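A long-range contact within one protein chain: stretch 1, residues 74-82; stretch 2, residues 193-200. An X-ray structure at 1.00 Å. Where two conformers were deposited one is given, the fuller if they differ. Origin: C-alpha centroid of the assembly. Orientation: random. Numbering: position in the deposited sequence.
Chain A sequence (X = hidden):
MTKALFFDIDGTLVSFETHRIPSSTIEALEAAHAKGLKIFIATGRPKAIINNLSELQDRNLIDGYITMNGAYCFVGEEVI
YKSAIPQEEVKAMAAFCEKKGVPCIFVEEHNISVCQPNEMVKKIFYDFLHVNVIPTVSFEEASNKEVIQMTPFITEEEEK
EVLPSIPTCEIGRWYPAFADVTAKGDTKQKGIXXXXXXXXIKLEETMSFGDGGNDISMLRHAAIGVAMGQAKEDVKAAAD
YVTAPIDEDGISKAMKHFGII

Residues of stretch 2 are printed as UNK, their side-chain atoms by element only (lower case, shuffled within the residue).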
# COMPACT_ATOMS: atom_id res chain seq x y z
N PHE A 74 8.93 -2.56 -8.54
CA PHE A 74 10.33 -2.81 -8.85
C PHE A 74 10.79 -4.12 -8.19
O PHE A 74 10.24 -4.57 -7.20
CB PHE A 74 11.23 -1.64 -8.46
CG PHE A 74 11.09 -1.19 -7.03
CD1 PHE A 74 11.95 -1.67 -6.03
CD2 PHE A 74 10.13 -0.25 -6.65
CE1 PHE A 74 11.81 -1.23 -4.71
CE2 PHE A 74 10.02 0.21 -5.36
CZ PHE A 74 10.88 -0.29 -4.38
N VAL A 75 11.82 -4.69 -8.81
CA VAL A 75 12.42 -5.95 -8.39
C VAL A 75 13.93 -5.67 -8.35
O VAL A 75 14.54 -5.42 -9.38
CB VAL A 75 12.09 -7.09 -9.34
CG1 VAL A 75 12.82 -8.39 -8.91
CG2 VAL A 75 10.58 -7.28 -9.40
N GLY A 76 14.49 -5.64 -7.15
CA GLY A 76 15.88 -5.22 -7.03
C GLY A 76 15.97 -3.77 -7.43
O GLY A 76 15.21 -2.94 -6.98
N GLU A 77 16.89 -3.45 -8.32
CA GLU A 77 17.03 -2.09 -8.81
C GLU A 77 16.20 -1.84 -10.07
O GLU A 77 16.24 -0.72 -10.63
CB GLU A 77 18.50 -1.73 -9.09
CG GLU A 77 19.36 -1.83 -7.82
CD GLU A 77 18.92 -0.90 -6.70
OE1 GLU A 77 18.68 0.32 -6.96
OE2 GLU A 77 18.81 -1.37 -5.52
N GLU A 78 15.49 -2.83 -10.58
CA GLU A 78 14.79 -2.76 -11.83
C GLU A 78 13.34 -2.34 -11.67
O GLU A 78 12.56 -3.08 -11.08
CB GLU A 78 14.86 -4.12 -12.51
CG GLU A 78 14.21 -4.16 -13.89
CD GLU A 78 14.25 -5.50 -14.56
OE1 GLU A 78 14.91 -6.46 -14.07
OE2 GLU A 78 13.60 -5.63 -15.60
N VAL A 79 12.99 -1.18 -12.20
CA VAL A 79 11.57 -0.79 -12.27
C VAL A 79 10.89 -1.65 -13.34
O VAL A 79 11.38 -1.70 -14.50
CB VAL A 79 11.42 0.72 -12.56
CG1 VAL A 79 9.95 1.03 -12.75
CG2 VAL A 79 12.07 1.55 -11.45
N ILE A 80 9.84 -2.32 -12.97
CA ILE A 80 9.09 -3.17 -13.91
C ILE A 80 7.82 -2.56 -14.40
O ILE A 80 7.27 -3.03 -15.42
CB ILE A 80 8.89 -4.59 -13.35
CG1 ILE A 80 7.92 -4.61 -12.15
CG2 ILE A 80 10.21 -5.27 -13.03
CD1 ILE A 80 7.47 -5.98 -11.76
N TYR A 81 7.30 -1.54 -13.72
CA TYR A 81 6.08 -0.87 -14.11
C TYR A 81 5.98 0.43 -13.32
O TYR A 81 6.28 0.45 -12.13
CB TYR A 81 4.80 -1.71 -13.84
CG TYR A 81 3.55 -0.94 -14.13
CD1 TYR A 81 3.15 -0.60 -15.42
CD2 TYR A 81 2.75 -0.48 -13.09
CE1 TYR A 81 2.03 0.15 -15.66
CE2 TYR A 81 1.64 0.29 -13.32
CZ TYR A 81 1.26 0.61 -14.62
OH TYR A 81 0.14 1.33 -14.89
N LYS A 82 5.52 1.50 -13.97
CA LYS A 82 5.17 2.72 -13.26
C LYS A 82 4.09 3.44 -14.05
O LYS A 82 3.82 3.09 -15.21
CB LYS A 82 6.38 3.62 -13.02
CG LYS A 82 7.24 3.97 -14.21
CD LYS A 82 8.22 5.08 -13.90
CE LYS A 82 8.77 5.79 -15.13
NZ LYS A 82 10.09 6.45 -15.02
N UNK A 193 -0.11 -8.46 -10.94
CA UNK A 193 0.03 -8.88 -12.33
C UNK A 193 1.42 -8.57 -12.85
O UNK A 193 2.01 -9.38 -13.56
o UNK A 193 -3.33 -7.93 -13.42
c UNK A 193 -2.42 -8.67 -12.97
c UNK A 193 -1.01 -8.18 -13.19
o UNK A 193 -2.57 -9.78 -12.38
N UNK A 194 1.96 -7.40 -12.52
CA UNK A 194 3.30 -7.02 -13.00
C UNK A 194 4.38 -7.88 -12.39
O UNK A 194 5.28 -8.34 -13.07
c UNK A 194 2.82 -4.77 -15.07
c UNK A 194 3.51 -5.52 -12.75
o UNK A 194 3.98 -5.03 -15.46
c UNK A 194 2.58 -4.65 -13.58
o UNK A 194 1.84 -4.60 -15.84
N UNK A 195 4.29 -8.12 -11.08
CA UNK A 195 5.30 -8.95 -10.44
C UNK A 195 5.28 -10.37 -11.00
O UNK A 195 6.32 -10.93 -11.32
c UNK A 195 5.44 -7.60 -8.27
c UNK A 195 5.09 -8.97 -8.93
c UNK A 195 6.93 -7.31 -8.18
c UNK A 195 5.80 -10.13 -8.23
N UNK A 196 4.09 -10.97 -11.12
CA UNK A 196 4.08 -12.37 -11.53
C UNK A 196 4.51 -12.47 -13.02
O UNK A 196 5.12 -13.49 -13.36
c UNK A 196 0.28 -13.30 -11.74
c UNK A 196 1.59 -12.61 -12.08
c UNK A 196 2.75 -13.08 -11.24
c UNK A 196 2.50 -13.04 -9.74
N UNK A 197 4.19 -11.47 -13.83
CA UNK A 197 4.68 -11.41 -15.24
C UNK A 197 6.18 -11.50 -15.22
O UNK A 197 6.79 -12.23 -16.02
c UNK A 197 4.72 -9.75 -17.26
n UNK A 197 7.06 -7.62 -17.75
n UNK A 197 4.97 -7.30 -16.96
c UNK A 197 6.21 -6.97 -16.95
n UNK A 197 6.67 -5.98 -16.15
c UNK A 197 4.39 -8.37 -17.79
c UNK A 197 4.21 -10.09 -15.89
N UNK A 198 6.86 -10.75 -14.34
CA UNK A 198 8.32 -10.75 -14.31
C UNK A 198 8.92 -12.10 -13.92
O UNK A 198 9.97 -12.51 -14.44
n UNK A 198 12.33 -9.40 -12.66
c UNK A 198 10.19 -9.46 -13.21
c UNK A 198 8.73 -9.65 -13.32
c UNK A 198 12.15 -8.71 -13.76
c UNK A 198 11.10 -9.87 -12.28
n UNK A 198 10.90 -8.72 -14.13
N UNK A 199 8.27 -12.80 -12.99
CA UNK A 199 8.77 -14.05 -12.47
C UNK A 199 8.21 -15.29 -13.18
O UNK A 199 8.64 -16.38 -12.88
c UNK A 199 9.44 -13.35 -10.12
c UNK A 199 10.61 -13.90 -9.66
c UNK A 199 11.19 -11.85 -8.59
c UNK A 199 9.16 -12.03 -9.79
c UNK A 199 8.51 -14.20 -10.97
c UNK A 199 11.52 -13.14 -8.90
c UNK A 199 10.05 -11.30 -9.03
N UNK A 200 7.31 -15.18 -14.10
CA UNK A 200 6.71 -16.36 -14.74
C UNK A 200 5.77 -17.13 -13.82
O UNK A 200 5.55 -18.35 -14.07

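Position 193 carries two side-chain carbons, the second bearing two oxygens. That is a short carboxylate. It touches nothing on stretch 1. The residue is Asp193.

Position 194 has three side-chain carbons in a row, the last with two oxygens. The chain is one carbon longer than at 193. Its middle carbon lies 3.7 Å from Tyr81 CB, and its backbone O lies 3.5 Å from Ile80 CD1. This is Glu194, with CA-to-CB directed toward the strand.

Position 195 has four carbons, forked at the first, with one arm two carbons long. The tip of that arm is 3.8 Å from Val75 CG2 and 3.9 Å from Ile80 CD1. A beta-branched, purely carbon side chain of this size is isoleucine. In Ile195, CA-to-CB points sideways, but CD1 comes nearer to stretch 1.

Position 196 shows the same four carbons and the same fork. Its CA-to-CB bond points away, and it makes no contact with stretch 1. It is Ile196, buried on another side of the helix.

Position 197 has three carbons, a nitrogen, then a carbon carrying two more nitrogens. One terminal nitrogen lies 3.1 Å from Ile80 O, near the plane of the group, but the angle is too poor for a hydrogen bond. The group is a guanidinium, so the residue is Arg197. Its NE and NH2 both donate to Glu194 OE1, each at 2.9 Å, in a salt bridge between residues about one helical turn apart.

Position 198 has one carbon and a five-membered ring of three carbons and two nitrogens. A ring carbon lies 3.6 Å from Glu78 OE1, which sits at the ring edge. A ring nitrogen is 3.7 Å from Ile80 CG2, and another ring carbon is 3.9 Å from Val75 CG2. This is the imidazole of His198.

Position 199 has one carbon and a ring of six carbons, with no oxygen. The far ring carbon is 3.8 Å from Val75 CG1. It is Phe199.

Position 200 has no side-chain atoms and touches nothing on stretch 1. Gly200 is the first residue to leave helical geometry, and its positive phi favours glycine.

The helix packs across strand 78-82 at 8.5 Å between axes, and no hydrogen bond joins the stretches. A type II' turn from Val75 to Glu78 links the two strand segments, and both Val75 and Ile80 reach Ile195 and His198. Arg197 NE and NH2 bond to Glu194 OE1 within the helix, while the two residues lie against Ile80, and Glu194 also against Tyr81. Apolar packing therefore holds the centre, with polar groups alongside; together 409 Å² is buried.

Stretch 2 (193-200) DEIIRHFG
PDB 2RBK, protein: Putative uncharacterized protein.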